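Local structure of serpin 2 (Anopheles gambiae, 3PZF) at residues A[112-115]-A[116-120]. The protein inhibits clip-domain serine proteases of the mosquito hemolymph by forming a covalent complex, thereby holding back melanization in the immune response. Residues are numbered along the deposited sequence; the frame is centred on the assembly and turned at random.
Sequences FFVD and DFIEV
D115 and I118 close a type I beta turn where strand 105-115 of the serpin fold gives way to the loop that leads to helix 122-132. The turn is fastened by I118 N, which donates to D115 O over 3.1 Å with an N-H...O angle of 159°. From CB outward, the D115 side chain serves both the turn and its surroundings. CB lies 3.8 Å from F117 CE2. CG stands anti to the backbone N (chi1 -156°), which carries the carboxylate back over the start of the turn. There OD1 takes a weak, bent bond from D116 N at 2.9 Å and a further hydrogen bond from Y141 N, just beyond the parallel neighbour strand 134-139. OD2 turns to F117 and lies in the ring plane at the CD2-CE2 edge, 3.4 Å from CE2, facing the slightly positive rim; the carboxylate plane is turned 79° from that of the ring. D116 OD2 lies near D115 OD1, a closeness of like charges that the two N-H donors to OD1 probably ease. K138 NZ reaches in to D116 O and I118 O, tying the turn to strand 134-139. On the apolar side of the turn, V114 and I118 cross at about a right angle, and I118 also rests on I177 of strand 177-188. V120 makes a looser approach to V114, CG2 to CG2. The tight spot is V114 CG1, set anti to its amide nitrogen and pressed against both I118 CB and I118 CG2, each carbon 3.3 Å from it.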
loop_
_atom_site.group_PDB
_atom_site.type_symbol
_atom_site.label_atom_id
_atom_site.label_comp_id
_atom_site.label_asym_id
_atom_site.label_seq_id
_atom_site.Cartn_x
_atom_site.Cartn_y
_atom_site.Cartn_z
ATOM N N PHE A 112 4.184 17.254 1.412
ATOM C CA PHE A 112 4.659 17.821 2.672
ATOM C C PHE A 112 3.849 19.092 2.949
ATOM O O PHE A 112 3.809 19.985 2.117
ATOM C CB PHE A 112 6.106 18.266 2.599
ATOM C CG PHE A 112 7.114 17.154 2.471
ATOM C CD1 PHE A 112 7.810 16.700 3.584
ATOM C CD2 PHE A 112 7.443 16.641 1.222
ATOM C CE1 PHE A 112 8.777 15.697 3.446
ATOM C CE2 PHE A 112 8.427 15.673 1.089
ATOM C CZ PHE A 112 9.095 15.210 2.203
ATOM N N PHE A 113 3.213 19.166 4.108
ATOM C CA PHE A 113 2.528 20.390 4.548
ATOM C C PHE A 113 3.435 21.086 5.565
ATOM O O PHE A 113 3.664 20.576 6.664
ATOM C CB PHE A 113 1.160 20.034 5.144
ATOM C CG PHE A 113 0.181 19.470 4.132
ATOM C CD1 PHE A 113 -0.520 20.321 3.292
ATOM C CD2 PHE A 113 -0.005 18.091 3.987
ATOM C CE1 PHE A 113 -1.403 19.833 2.361
ATOM C CE2 PHE A 113 -0.895 17.593 3.050
ATOM C CZ PHE A 113 -1.592 18.458 2.234
ATOM N N VAL A 114 3.956 22.257 5.192
ATOM C CA VAL A 114 5.085 22.849 5.878
ATOM C C VAL A 114 4.603 24.123 6.528
ATOM O O VAL A 114 3.867 24.873 5.900
ATOM C CB VAL A 114 6.219 23.160 4.870
ATOM C CG1 VAL A 114 7.398 23.755 5.561
ATOM C CG2 VAL A 114 6.648 21.857 4.124
ATOM N N ASP A 115 5.002 24.353 7.781
ATOM C CA ASP A 115 4.585 25.551 8.540
ATOM C C ASP A 115 5.059 26.839 7.859
ATOM O O ASP A 115 6.047 26.826 7.115
ATOM C CB ASP A 115 5.117 25.488 9.985
ATOM C CG ASP A 115 4.281 26.324 10.968
ATOM O OD1 ASP A 115 3.219 26.852 10.587
ATOM O OD2 ASP A 115 4.683 26.444 12.142
ATOM N N ASP A 116 4.357 27.948 8.142
ATOM C CA ASP A 116 4.558 29.238 7.478
ATOM C C ASP A 116 6.001 29.674 7.424
ATOM O O ASP A 116 6.446 30.230 6.433
ATOM C CB ASP A 116 3.833 30.367 8.244
ATOM C CG ASP A 116 2.333 30.334 8.086
ATOM O OD1 ASP A 116 1.846 29.989 6.988
ATOM O OD2 ASP A 116 1.643 30.678 9.075
ATOM N N PHE A 117 6.710 29.465 8.524
ATOM C CA PHE A 117 7.997 30.117 8.728
ATOM C C PHE A 117 9.103 29.363 8.004
ATOM O O PHE A 117 10.226 29.851 7.888
ATOM C CB PHE A 117 8.312 30.206 10.225
ATOM C CG PHE A 117 8.700 28.891 10.833
ATOM C CD1 PHE A 117 10.025 28.487 10.850
ATOM C CD2 PHE A 117 7.738 28.052 11.372
ATOM C CE1 PHE A 117 10.384 27.261 11.398
ATOM C CE2 PHE A 117 8.086 26.836 11.926
ATOM C CZ PHE A 117 9.406 26.431 11.938
ATOM N N ILE A 118 8.796 28.166 7.503
ATOM C CA ILE A 118 9.801 27.383 6.789
ATOM C C ILE A 118 9.910 27.790 5.308
ATOM O O ILE A 118 8.900 27.857 4.609
ATOM C CB ILE A 118 9.493 25.875 6.919
ATOM C CG1 ILE A 118 9.687 25.429 8.380
ATOM C CG2 ILE A 118 10.364 25.061 5.971
ATOM C CD1 ILE A 118 9.019 24.123 8.733
ATOM N N GLU A 119 11.135 28.053 4.842
ATOM C CA GLU A 119 11.409 28.334 3.420
ATOM C C GLU A 119 11.755 27.071 2.665
ATOM O O GLU A 119 12.832 26.522 2.848
ATOM C CB GLU A 119 12.593 29.318 3.250
ATOM N N VAL A 120 10.857 26.629 1.797
ATOM C CA VAL A 120 11.092 25.446 0.979
ATOM C C VAL A 120 12.114 25.750 -0.134
ATOM O O VAL A 120 11.983 26.755 -0.847
ATOM C CB VAL A 120 9.756 24.927 0.374
ATOM C CG1 VAL A 120 10.012 23.774 -0.571
ATOM C CG2 VAL A 120 8.785 24.449 1.481
#